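Side-chain contacts in putative histidinol-phosphate aminotransferase (Burkholderia pseudomallei, PDB 3P1T), which probably transfers the amino group of L-histidinol phosphate to 2-oxoglutarate with pyridoxal 5'-phosphate as cofactor, a step of histidine biosynthesis: residues L124-P127 with N128-A131; Q150-S153 with A154-D158; F307-H310 with H311-R314; G183-G187 with E188-V192. All blocks are in the same frame, centred on the assembly; numbering follows the deposited sequence.

Interaction 1 of 4, residues L124-P127 with N128-A131; sequences LLDP and NDLA
Asp126 receives the first N-H groups of the short helix 127-130 through both its carboxylate and its backbone carbonyl. Its OD1 accepts from Asn128 N at 3.1 Å, on the anti side of the carboxylate but well out of its plane. The straighter of the carbonyl bonds runs from Leu130 N to Asp126 O (3.0 Å); Asp129 N reaches the same oxygen only weakly. Asp126 carries its CG on the side of CB away from its own N (chi1 -169°), which brings OD1 up to Asn128. This is an N-cap, set at the end of the loop that follows strand 113-117.

Outside the capping bond, Asn128 ND2 gives OD1 a weak second bond of 3.1 Å, the amide lying 65° from the carboxylate plane. A water bridges the same two side chains, donating to Asp126 OD2 at 2.9 Å and accepting from Asn128 ND2. Asp129 OD2 comes within 3.9 Å of Asp126 OD2, a like-charge approach probably eased because Asp129 OD2 accepts from Gly118 N. Farther in, Leu125 CB meets Leu130 CD2 at 4.3 Å, and both leucines also pack on Ile117 of strand 113-117, while Leu130 touches Gln159 and Leu160 of helix 154-163.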
ATOM      1  N   LEU A 124      19.541  26.826  -8.891  1.00 55.40           N
ATOM      2  CA  LEU A 124      18.605  27.478  -7.984  1.00 54.70           C
ATOM      3  C   LEU A 124      17.283  27.751  -8.701  1.00 54.89           C
ATOM      4  O   LEU A 124      17.267  27.810  -9.931  1.00 53.37           O
ATOM      5  CB  LEU A 124      19.240  28.792  -7.504  1.00 56.26           C
ATOM      6  CG  LEU A 124      20.086  28.805  -6.228  1.00 61.85           C
ATOM      7  CD1 LEU A 124      21.155  27.679  -6.185  1.00 61.42           C
ATOM      8  CD2 LEU A 124      20.709  30.178  -6.045  1.00 65.97           C
ATOM      9  N   LEU A 125      16.186  27.962  -7.951  1.00 49.20           N
ATOM     10  CA  LEU A 125      14.888  28.242  -8.573  1.00 47.16           C
ATOM     11  C   LEU A 125      14.942  29.549  -9.360  1.00 51.31           C
ATOM     12  O   LEU A 125      15.508  30.526  -8.866  1.00 51.35           O
ATOM     13  CB  LEU A 125      13.759  28.283  -7.537  1.00 45.84           C
ATOM     14  CG  LEU A 125      13.468  26.966  -6.822  1.00 48.53           C
ATOM     15  CD1 LEU A 125      12.360  27.132  -5.856  1.00 48.44           C
ATOM     16  CD2 LEU A 125      13.091  25.873  -7.799  1.00 48.94           C
ATOM     17  N   ASP A 126      14.398  29.539 -10.609  1.00 47.24           N
ATOM     18  CA  ASP A 126      14.367  30.707 -11.492  1.00 47.39           C
ATOM     19  C   ASP A 126      13.428  31.751 -10.902  1.00 51.46           C
ATOM     20  O   ASP A 126      12.232  31.495 -10.761  1.00 50.39           O
ATOM     21  CB  ASP A 126      13.955  30.327 -12.924  1.00 48.93           C
ATOM     22  CG  ASP A 126      14.143  31.403 -13.986  1.00 61.40           C
ATOM     23  OD1 ASP A 126      14.059  32.606 -13.645  1.00 62.55           O
ATOM     24  OD2 ASP A 126      14.306  31.043 -15.168  1.00 69.93           O
ATOM     25  N   PRO A 127      13.960  32.938 -10.547  1.00 50.19           N
ATOM     26  CA  PRO A 127      13.115  33.974  -9.912  1.00 50.97           C
ATOM     27  C   PRO A 127      11.927  34.437 -10.756  1.00 55.50           C
ATOM     28  O   PRO A 127      10.926  34.863 -10.174  1.00 54.92           O
ATOM     29  CB  PRO A 127      14.076  35.145  -9.715  1.00 54.06           C
ATOM     30  CG  PRO A 127      15.439  34.538  -9.731  1.00 58.07           C
ATOM     31  CD  PRO A 127      15.369  33.375 -10.652  1.00 52.43           C
ATOM     32  N   ASN A 128      12.050  34.387 -12.102  1.00 52.95           N
ATOM     33  CA  ASN A 128      11.013  34.819 -13.041  1.00 53.29           C
ATOM     34  C   ASN A 128       9.839  33.882 -13.005  1.00 55.94           C
ATOM     35  O   ASN A 128       8.706  34.351 -13.050  1.00 57.67           O
ATOM     36  CB  ASN A 128      11.552  34.919 -14.471  1.00 56.99           C
ATOM     37  CG  ASN A 128      12.723  35.856 -14.607  1.00 79.77           C
ATOM     38  OD1 ASN A 128      12.647  37.047 -14.278  1.00 73.11           O
ATOM     39  ND2 ASN A 128      13.845  35.323 -15.061  1.00 73.04           N
ATOM     40  N   ASP A 129      10.098  32.569 -12.923  1.00 49.71           N
ATOM     41  CA  ASP A 129       9.056  31.556 -12.823  1.00 48.20           C
ATOM     42  C   ASP A 129       8.450  31.574 -11.406  1.00 52.75           C
ATOM     43  O   ASP A 129       7.236  31.475 -11.256  1.00 53.25           O
ATOM     44  CB  ASP A 129       9.609  30.161 -13.175  1.00 48.59           C
ATOM     45  CG  ASP A 129      10.037  29.965 -14.619  1.00 55.43           C
ATOM     46  OD1 ASP A 129       9.430  30.607 -15.516  1.00 56.81           O
ATOM     47  OD2 ASP A 129      10.907  29.098 -14.868  1.00 56.68           O
ATOM     48  N   LEU A 130       9.294  31.756 -10.376  1.00 48.57           N
ATOM     49  CA  LEU A 130       8.898  31.801  -8.970  1.00 47.27           C
ATOM     50  C   LEU A 130       7.953  32.982  -8.711  1.00 52.24           C
ATOM     51  O   LEU A 130       7.063  32.883  -7.874  1.00 51.43           O
ATOM     52  CB  LEU A 130      10.163  31.896  -8.123  1.00 47.23           C
ATOM     53  CG  LEU A 130      10.074  31.559  -6.643  1.00 51.10           C
ATOM     54  CD1 LEU A 130       9.408  30.223  -6.408  1.00 49.21           C
ATOM     55  CD2 LEU A 130      11.468  31.559  -6.009  1.00 51.53           C
ATOM     56  N   ALA A 131       8.093  34.051  -9.494  1.00 50.20           N
ATOM     57  CA  ALA A 131       7.243  35.239  -9.432  1.00 50.51           C
ATOM     58  C   ALA A 131       5.850  34.982 -10.034  1.00 54.74           C
ATOM     59  O   ALA A 131       4.945  35.785  -9.789  1.00 55.56           O
ATOM     60  CB  ALA A 131       7.912  36.382 -10.176  1.00 52.00           C
TER
HETATM   61  O   HOH W   1      13.038  32.973 -16.908  1.00 51.45           O

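Interaction 2 of 4, residues Q150-S153 with A154-D158; sequences QALS and AGELD
Glu156 reaches back from the first turn of its helix to Ser153, which its CB, CG, CD and OE1 all approach. Its CB points toward the preceding loop and lies 3.6 Å from Ser153 O. The next carbon, CG, is placed beside its own backbone N (chi1 -71°) and passes 3.3 Å from Ser153 OG. From there the chain runs extended to CD, which lies 3.8 Å from Ser153 N. At the tip the two oxygens part company. OE1 takes the N-H of Ser153 on its anti lone pair, at 2.8 Å and nearly straight (169° at the hydrogen), and also comes against Leu152, the two side chains crossing at about a right angle, with Leu152 CD2 3.8 Å from Glu156 OE1. OE2 accepts a weak bond from Leu125 N, in the loop before helix 127-130.

Ser153 returns the bond. Its OG sits between the backbone N and the carbonyl carbon (chi1 77°), which turns it toward the helix, where it accepts from Glu156 N at 3.1 Å. The reciprocal pair is a capping box at the start of helix 154-163: the serine side chain satisfies an early helical N-H, and the glutamate in turn occupies the N-H of the N-cap residue. The regular helical bonds begin at once, with Leu157 N donating to Ser153 O at 3.0 Å. Beyond the polar box, Leu152 and Leu157 also cross nearly perpendicularly and touch where Leu152 CD1 meets Leu157 CD2 at 3.8 Å. The loop ahead of them is held by Asn143 OD1, which accepts from Leu152 N.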
ATOM      1  N   GLN A 150      20.402  20.911  -3.730  1.00 39.27           N
ATOM      2  CA  GLN A 150      20.261  22.278  -3.258  1.00 39.64           C
ATOM      3  C   GLN A 150      19.115  22.395  -2.288  1.00 45.33           C
ATOM      4  O   GLN A 150      18.084  21.718  -2.437  1.00 44.80           O
ATOM      5  CB  GLN A 150      20.046  23.260  -4.433  1.00 40.77           C
ATOM      6  CG  GLN A 150      21.167  23.313  -5.464  1.00 42.70           C
ATOM      7  CD  GLN A 150      22.499  23.659  -4.869  1.00 55.50           C
ATOM      8  OE1 GLN A 150      22.705  24.749  -4.301  1.00 54.49           O
ATOM      9  NE2 GLN A 150      23.431  22.723  -4.997  1.00 43.24           N
ATOM     10  N   ALA A 151      19.292  23.297  -1.312  1.00 44.08           N
ATOM     11  CA  ALA A 151      18.305  23.641  -0.297  1.00 44.39           C
ATOM     12  C   ALA A 151      17.635  24.986  -0.609  1.00 48.88           C
ATOM     13  O   ALA A 151      18.291  25.895  -1.133  1.00 49.02           O
ATOM     14  CB  ALA A 151      18.958  23.692   1.070  1.00 45.73           C
ATOM     15  N   LEU A 152      16.323  25.099  -0.304  1.00 44.10           N
ATOM     16  CA  LEU A 152      15.555  26.330  -0.498  1.00 43.29           C
ATOM     17  C   LEU A 152      16.054  27.406   0.426  1.00 49.11           C
ATOM     18  O   LEU A 152      16.249  27.143   1.617  1.00 49.65           O
ATOM     19  CB  LEU A 152      14.050  26.097  -0.266  1.00 41.95           C
ATOM     20  CG  LEU A 152      13.376  25.130  -1.223  1.00 43.45           C
ATOM     21  CD1 LEU A 152      11.978  24.806  -0.757  1.00 42.98           C
ATOM     22  CD2 LEU A 152      13.407  25.646  -2.646  1.00 41.14           C
ATOM     23  N   SER A 153      16.279  28.618  -0.111  1.00 46.77           N
ATOM     24  CA  SER A 153      16.757  29.731   0.722  1.00 48.25           C
ATOM     25  C   SER A 153      15.619  30.307   1.574  1.00 51.17           C
ATOM     26  O   SER A 153      14.445  30.066   1.284  1.00 48.34           O
ATOM     27  CB  SER A 153      17.379  30.840  -0.129  1.00 52.16           C
ATOM     28  OG  SER A 153      16.394  31.639  -0.763  1.00 63.60           O
ATOM     29  N   ALA A 154      15.984  31.098   2.603  1.00 49.38           N
ATOM     30  CA  ALA A 154      15.047  31.793   3.482  1.00 49.80           C
ATOM     31  C   ALA A 154      14.077  32.678   2.660  1.00 55.17           C
ATOM     32  O   ALA A 154      12.860  32.663   2.910  1.00 53.94           O
ATOM     33  CB  ALA A 154      15.810  32.638   4.490  1.00 51.33           C
ATOM     34  N   GLY A 155      14.646  33.380   1.666  1.00 51.47           N
ATOM     35  CA  GLY A 155      13.943  34.246   0.736  1.00 50.85           C
ATOM     36  C   GLY A 155      12.983  33.489  -0.154  1.00 52.60           C
ATOM     37  O   GLY A 155      11.859  33.946  -0.360  1.00 51.98           O
ATOM     38  N   GLU A 156      13.406  32.325  -0.672  1.00 48.27           N
ATOM     39  CA  GLU A 156      12.562  31.476  -1.518  1.00 47.32           C
ATOM     40  C   GLU A 156      11.340  30.971  -0.716  1.00 49.79           C
ATOM     41  O   GLU A 156      10.204  31.188  -1.148  1.00 50.50           O
ATOM     42  CB  GLU A 156      13.359  30.286  -2.106  1.00 48.14           C
ATOM     43  CG  GLU A 156      14.378  30.638  -3.189  1.00 53.53           C
ATOM     44  CD  GLU A 156      15.228  29.491  -3.703  1.00 61.41           C
ATOM     45  OE1 GLU A 156      15.732  28.697  -2.883  1.00 54.55           O
ATOM     46  OE2 GLU A 156      15.473  29.442  -4.927  1.00 68.21           O
ATOM     47  N   LEU A 157      11.572  30.372   0.474  1.00 43.62           N
ATOM     48  CA  LEU A 157      10.516  29.879   1.355  1.00 42.39           C
ATOM     49  C   LEU A 157       9.567  31.005   1.781  1.00 50.85           C
ATOM     50  O   LEU A 157       8.350  30.801   1.793  1.00 48.37           O
ATOM     51  CB  LEU A 157      11.114  29.200   2.593  1.00 41.88           C
ATOM     52  CG  LEU A 157      11.628  27.771   2.379  1.00 45.04           C
ATOM     53  CD1 LEU A 157      12.433  27.291   3.557  1.00 45.83           C
ATOM     54  CD2 LEU A 157      10.478  26.805   2.132  1.00 44.67           C
ATOM     55  N   ASP A 158      10.131  32.200   2.094  1.00 52.60           N
ATOM     56  CA  ASP A 158       9.393  33.400   2.483  1.00 53.65           C
ATOM     57  C   ASP A 158       8.459  33.825   1.346  1.00 57.52           C
ATOM     58  O   ASP A 158       7.271  34.031   1.596  1.00 58.98           O
ATOM     59  CB  ASP A 158      10.368  34.523   2.853  1.00 57.22           C
ATOM     60  CG  ASP A 158       9.727  35.838   3.248  1.00 83.51           C
ATOM     61  OD1 ASP A 158       8.759  35.816   4.048  1.00 87.24           O
ATOM     62  OD2 ASP A 158      10.184  36.895   2.745  1.00 94.98           O
TER

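Interaction 3 of 4, residues F307-H310 with H311-R314; sequences FGLH and HHIR
The His312 imidazole turns back to the loop before it, where ND1 donates to His310 O at 3.2 Å, with an angle of 160° at the hydrogen. The oxygen lies close to the ring plane, but the donor stands above the carbonyl plane, so no carbonyl lone pair is directly addressed. Leu309 CD2 covers one face of the same ring in a CH-pi contact, 4.2 Å from its centroid and offset toward the rim. Bond and methyl together restrict how the imidazole can rotate. Leu309 O adds a 3.3 Å contact with His312 CB.

These contacts belong to the bend that leads out of the loop after strand 299-303 into strand 312-316, which lies between strands 299-303 and 279-283 in the smaller sheet. Two residues along, Arg314 reaches back toward the start of the loop, its chain bent at chi3 (67°), and NH1 approaches Phe307 CZ obliquely at 3.4 Å.

Outside the two segments, Asn146 OD1 accepts from NH1 and Phe279 makes a cation-pi contact, holding the guanidinium in place. NH1 also hydrogen-bonds a tartrate, probably from the crystallisation liquor, consistent with a role like that of the carboxylate-binding arginine of class I aminotransferases. Leu281 of strand 279-283 packs against both Leu309 and His312.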
ATOM      1  N   PHE A 307      15.763  13.562 -14.797  1.00 41.55           N
ATOM      2  CA  PHE A 307      15.217  14.707 -14.073  1.00 40.32           C
ATOM      3  C   PHE A 307      15.330  16.017 -14.885  1.00 43.86           C
ATOM      4  O   PHE A 307      14.996  17.072 -14.362  1.00 42.75           O
ATOM      5  CB  PHE A 307      15.942  14.857 -12.730  1.00 41.44           C
ATOM      6  CG  PHE A 307      16.039  13.561 -11.970  1.00 42.15           C
ATOM      7  CD1 PHE A 307      14.949  13.065 -11.266  1.00 44.14           C
ATOM      8  CD2 PHE A 307      17.215  12.820 -11.974  1.00 44.20           C
ATOM      9  CE1 PHE A 307      15.031  11.844 -10.585  1.00 44.48           C
ATOM     10  CE2 PHE A 307      17.299  11.605 -11.289  1.00 46.76           C
ATOM     11  CZ  PHE A 307      16.205  11.125 -10.598  1.00 43.92           C
ATOM     12  N   GLY A 308      15.735  15.928 -16.149  1.00 41.23           N
ATOM     13  CA  GLY A 308      15.849  17.079 -17.041  1.00 42.28           C
ATOM     14  C   GLY A 308      17.229  17.699 -17.075  1.00 49.71           C
ATOM     15  O   GLY A 308      17.448  18.710 -17.762  1.00 50.57           O
ATOM     16  N   LEU A 309      18.169  17.101 -16.311  1.00 46.42           N
ATOM     17  CA  LEU A 309      19.551  17.558 -16.250  1.00 46.73           C
ATOM     18  C   LEU A 309      20.444  16.616 -17.038  1.00 53.19           C
ATOM     19  O   LEU A 309      21.260  15.895 -16.459  1.00 53.63           O
ATOM     20  CB  LEU A 309      20.033  17.687 -14.810  1.00 45.77           C
ATOM     21  CG  LEU A 309      19.769  18.999 -14.145  1.00 49.96           C
ATOM     22  CD1 LEU A 309      19.904  18.867 -12.650  1.00 51.06           C
ATOM     23  CD2 LEU A 309      20.684  20.082 -14.672  1.00 49.44           C
ATOM     24  N   HIS A 310      20.298  16.640 -18.373  1.00 50.01           N
ATOM     25  CA  HIS A 310      21.100  15.831 -19.282  1.00 51.04           C
ATOM     26  C   HIS A 310      22.548  16.232 -19.167  1.00 57.13           C
ATOM     27  O   HIS A 310      22.846  17.386 -18.816  1.00 57.23           O
ATOM     28  CB  HIS A 310      20.613  15.988 -20.721  1.00 52.56           C
ATOM     29  CG  HIS A 310      19.180  15.632 -20.864  1.00 56.32           C
ATOM     30  ND1 HIS A 310      18.178  16.581 -20.684  1.00 58.48           N
ATOM     31  CD2 HIS A 310      18.609  14.426 -21.083  1.00 58.66           C
ATOM     32  CE1 HIS A 310      17.037  15.921 -20.803  1.00 57.72           C
ATOM     33  NE2 HIS A 310      17.243  14.626 -21.058  1.00 58.18           N
ATOM     34  N   HIS A 311      23.449  15.281 -19.437  1.00 53.74           N
ATOM     35  CA  HIS A 311      24.891  15.491 -19.393  1.00 54.06           C
ATOM     36  C   HIS A 311      25.328  15.900 -17.961  1.00 57.18           C
ATOM     37  O   HIS A 311      26.185  16.769 -17.753  1.00 57.46           O
ATOM     38  CB  HIS A 311      25.357  16.501 -20.460  1.00 55.86           C
ATOM     39  CG  HIS A 311      25.103  15.992 -21.842  1.00 59.98           C
ATOM     40  ND1 HIS A 311      25.984  15.124 -22.490  1.00 63.02           N
ATOM     41  CD2 HIS A 311      24.006  16.152 -22.613  1.00 60.86           C
ATOM     42  CE1 HIS A 311      25.401  14.818 -23.644  1.00 62.24           C
ATOM     43  NE2 HIS A 311      24.221  15.428 -23.772  1.00 61.48           N
ATOM     44  N   HIS A 312      24.736  15.192 -16.989  1.00 51.71           N
ATOM     45  CA  HIS A 312      24.984  15.226 -15.551  1.00 50.07           C
ATOM     46  C   HIS A 312      24.792  13.833 -14.998  1.00 51.68           C
ATOM     47  O   HIS A 312      23.989  13.069 -15.545  1.00 52.05           O
ATOM     48  CB  HIS A 312      24.060  16.219 -14.825  1.00 49.92           C
ATOM     49  CG  HIS A 312      24.417  17.662 -14.960  1.00 53.98           C
ATOM     50  ND1 HIS A 312      23.958  18.417 -16.018  1.00 56.16           N
ATOM     51  CD2 HIS A 312      25.100  18.466 -14.109  1.00 56.05           C
ATOM     52  CE1 HIS A 312      24.418  19.642 -15.807  1.00 56.18           C
ATOM     53  NE2 HIS A 312      25.110  19.719 -14.669  1.00 56.48           N
ATOM     54  N   ILE A 313      25.497  13.491 -13.920  1.00 45.18           N
ATOM     55  CA  ILE A 313      25.304  12.203 -13.260  1.00 43.33           C
ATOM     56  C   ILE A 313      25.100  12.472 -11.768  1.00 46.07           C
ATOM     57  O   ILE A 313      25.694  13.395 -11.214  1.00 46.83           O
ATOM     58  CB  ILE A 313      26.414  11.134 -13.516  1.00 46.80           C
ATOM     59  CG1 ILE A 313      27.836  11.677 -13.206  1.00 47.72           C
ATOM     60  CG2 ILE A 313      26.309  10.564 -14.940  1.00 47.74           C
ATOM     61  CD1 ILE A 313      28.935  10.660 -13.151  1.00 51.43           C
ATOM     62  N   ARG A 314      24.222  11.696 -11.143  1.00 40.68           N
ATOM     63  CA  ARG A 314      23.953  11.775  -9.715  1.00 39.52           C
ATOM     64  C   ARG A 314      24.589  10.559  -9.086  1.00 43.84           C
ATOM     65  O   ARG A 314      24.177   9.427  -9.353  1.00 42.70           O
ATOM     66  CB  ARG A 314      22.438  11.879  -9.419  1.00 37.17           C
ATOM     67  CG  ARG A 314      22.125  12.244  -7.967  1.00 41.62           C
ATOM     68  CD  ARG A 314      20.697  11.911  -7.577  1.00 42.92           C
ATOM     69  NE  ARG A 314      20.497  10.464  -7.562  1.00 36.50           N
ATOM     70  CZ  ARG A 314      19.328   9.870  -7.716  1.00 49.02           C
ATOM     71  NH1 ARG A 314      18.232  10.589  -7.903  1.00 43.66           N
ATOM     72  NH2 ARG A 314      19.244   8.548  -7.710  1.00 38.08           N
TER

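Interaction 4 of 4, residues G183-G187 with E188-V192; sequences GLAYG and ENELV
Gly187 and Glu190 exchange two backbone hydrogen bonds across a type I beta turn, with Glu188 and Asn189 at its corner. Gly187 N donates to Glu190 O at 2.9 Å, and Glu190 N returns the bond to Gly187 O at 3.2 Å. They form a single antiparallel bridge of the hydrogen-bonded type, reversing the chain as it enters strand 190-195. Glu190 O also lies 3.3 Å from Tyr186 CA, a weaker CA-H...O contact.

Among the apolar contacts, Val192 CG1 is the meeting point. Leu184 CD2 comes within 4.1 Å, the two side chains crossing at about a right angle, and Tyr186 CB lies 4.3 Å away. Tyr186 CG sits between the backbone N and the carbonyl carbon (chi1 64°); the ring leads away from the strand and turns its edge to this methyl.

The extended Glu190 chain runs alongside Ala185, bringing OE2 to 3.9 Å from Ala185 CB. That carboxylate continues to a salt bridge with Arg161 of helix 154-163, while Asn189 OD1 accepts from Lys166 NZ. In the larger sheet, strand 190-195 runs between strand 166-170, parallel to it, and antiparallel strand 208-211, whose Phe211 packs against Leu184, Tyr186 and Val192.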
ATOM      1  N   GLY A 183      12.142  22.744  12.968  1.00 58.84           N
ATOM      2  CA  GLY A 183      11.014  21.828  13.131  1.00 59.10           C
ATOM      3  C   GLY A 183      10.262  21.374  11.886  1.00 61.56           C
ATOM      4  O   GLY A 183      10.689  21.611  10.745  1.00 62.19           O
ATOM      5  N   LEU A 184       9.147  20.655  12.119  1.00 54.30           N
ATOM      6  CA  LEU A 184       8.208  20.292  11.073  1.00 51.04           C
ATOM      7  C   LEU A 184       7.398  21.540  10.827  1.00 55.38           C
ATOM      8  O   LEU A 184       6.862  22.105  11.788  1.00 57.00           O
ATOM      9  CB  LEU A 184       7.330  19.071  11.430  1.00 49.43           C
ATOM     10  CG  LEU A 184       7.990  17.713  11.559  1.00 51.66           C
ATOM     11  CD1 LEU A 184       7.084  16.777  12.287  1.00 51.07           C
ATOM     12  CD2 LEU A 184       8.341  17.133  10.213  1.00 51.46           C
ATOM     13  N   ALA A 185       7.408  22.047   9.596  1.00 49.68           N
ATOM     14  CA  ALA A 185       6.692  23.268   9.257  1.00 49.44           C
ATOM     15  C   ALA A 185       5.399  22.926   8.514  1.00 51.98           C
ATOM     16  O   ALA A 185       5.441  22.503   7.359  1.00 53.22           O
ATOM     17  CB  ALA A 185       7.580  24.187   8.420  1.00 50.08           C
ATOM     18  N   TYR A 186       4.268  23.034   9.207  1.00 45.31           N
ATOM     19  CA  TYR A 186       2.953  22.761   8.654  1.00 43.94           C
ATOM     20  C   TYR A 186       1.949  23.706   9.321  1.00 50.24           C
ATOM     21  O   TYR A 186       2.182  24.177  10.435  1.00 52.17           O
ATOM     22  CB  TYR A 186       2.545  21.270   8.788  1.00 42.98           C
ATOM     23  CG  TYR A 186       2.396  20.802  10.210  1.00 44.43           C
ATOM     24  CD1 TYR A 186       1.201  20.975  10.899  1.00 46.63           C
ATOM     25  CD2 TYR A 186       3.448  20.175  10.873  1.00 45.15           C
ATOM     26  CE1 TYR A 186       1.075  20.600  12.235  1.00 47.71           C
ATOM     27  CE2 TYR A 186       3.326  19.774  12.203  1.00 46.86           C
ATOM     28  CZ  TYR A 186       2.140  20.000  12.885  1.00 52.58           C
ATOM     29  OH  TYR A 186       2.013  19.610  14.195  1.00 51.70           O
ATOM     30  N   GLY A 187       0.867  23.989   8.611  1.00 46.15           N
ATOM     31  CA  GLY A 187      -0.198  24.877   9.054  1.00 46.83           C
ATOM     32  C   GLY A 187      -1.356  24.893   8.083  1.00 50.11           C
ATOM     33  O   GLY A 187      -1.434  24.032   7.206  1.00 49.05           O
ATOM     34  N   GLU A 188      -2.241  25.892   8.218  1.00 47.79           N
ATOM     35  CA  GLU A 188      -3.466  26.079   7.419  1.00 47.62           C
ATOM     36  C   GLU A 188      -3.232  25.763   5.918  1.00 48.87           C
ATOM     37  O   GLU A 188      -4.009  24.995   5.346  1.00 47.85           O
ATOM     38  CB  GLU A 188      -3.981  27.527   7.590  1.00 50.41           C
ATOM     39  CG  GLU A 188      -5.360  27.839   7.013  1.00 65.42           C
ATOM     40  CD  GLU A 188      -5.758  29.312   6.983  1.00103.60           C
ATOM     41  OE1 GLU A 188      -5.506  30.027   7.981  1.00100.10           O
ATOM     42  OE2 GLU A 188      -6.358  29.743   5.969  1.00105.01           O
ATOM     43  N   ASN A 189      -2.137  26.287   5.319  1.00 44.12           N
ATOM     44  CA  ASN A 189      -1.857  26.147   3.884  1.00 42.50           C
ATOM     45  C   ASN A 189      -0.481  25.538   3.584  1.00 43.23           C
ATOM     46  O   ASN A 189       0.070  25.741   2.492  1.00 41.75           O
ATOM     47  CB  ASN A 189      -1.928  27.541   3.239  1.00 43.05           C
ATOM     48  CG  ASN A 189      -3.188  28.281   3.568  1.00 56.87           C
ATOM     49  OD1 ASN A 189      -4.307  27.814   3.314  1.00 48.91           O
ATOM     50  ND2 ASN A 189      -3.021  29.423   4.199  1.00 52.02           N
ATOM     51  N   GLU A 190       0.059  24.778   4.532  1.00 38.48           N
ATOM     52  CA  GLU A 190       1.377  24.186   4.354  1.00 37.52           C
ATOM     53  C   GLU A 190       1.411  22.778   4.956  1.00 42.41           C
ATOM     54  O   GLU A 190       0.909  22.539   6.064  1.00 42.69           O
ATOM     55  CB  GLU A 190       2.465  25.087   4.979  1.00 38.90           C
ATOM     56  CG  GLU A 190       3.876  24.739   4.551  1.00 45.88           C
ATOM     57  CD  GLU A 190       4.994  25.641   5.042  1.00 65.51           C
ATOM     58  OE1 GLU A 190       4.715  26.768   5.522  1.00 44.33           O
ATOM     59  OE2 GLU A 190       6.167  25.214   4.928  1.00 61.88           O
ATOM     60  N   LEU A 191       1.996  21.858   4.193  1.00 37.52           N
ATOM     61  CA  LEU A 191       2.192  20.462   4.566  1.00 36.81           C
ATOM     62  C   LEU A 191       3.662  20.064   4.358  1.00 40.65           C
ATOM     63  O   LEU A 191       4.373  20.680   3.557  1.00 41.42           O
ATOM     64  CB  LEU A 191       1.258  19.529   3.763  1.00 35.88           C
ATOM     65  CG  LEU A 191      -0.231  19.681   4.030  1.00 41.15           C
ATOM     66  CD1 LEU A 191      -0.883  20.518   2.949  1.00 41.72           C
ATOM     67  CD2 LEU A 191      -0.912  18.336   4.055  1.00 41.24           C
ATOM     68  N   VAL A 192       4.117  19.041   5.075  1.00 35.90           N
ATOM     69  CA  VAL A 192       5.495  18.561   4.939  1.00 35.01           C
ATOM     70  C   VAL A 192       5.457  17.007   4.869  1.00 37.22           C
ATOM     71  O   VAL A 192       4.632  16.364   5.526  1.00 35.69           O
ATOM     72  CB  VAL A 192       6.445  19.123   6.058  1.00 39.00           C
ATOM     73  CG1 VAL A 192       5.921  18.898   7.463  1.00 39.26           C
ATOM     74  CG2 VAL A 192       7.870  18.619   5.926  1.00 38.68           C
TER

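Interactions 1 and 2 are two successive helix starts that touch, their centres 11 Å apart: Leu125 CD1 packs on Leu152 CD2 at 3.7 Å, and Leu130 CD2 on Glu156 CG at 4.2 Å. Interaction 4 comes within about 5 Å of interaction 2 at the nearest atoms without touching it; helix 154-163, which begins in interaction 2, joins them through Arg161. Interaction 3 stands apart on the smaller sheet, its centre about 30 Å from that of interaction 4, on the opposite side of the chain's centre. Of the four it is the one that meets the tartrate, a probable crystallisation component that may mark the substrate pocket. Asn146, a partner of Arg314, lies in the loop that runs on into 150-153.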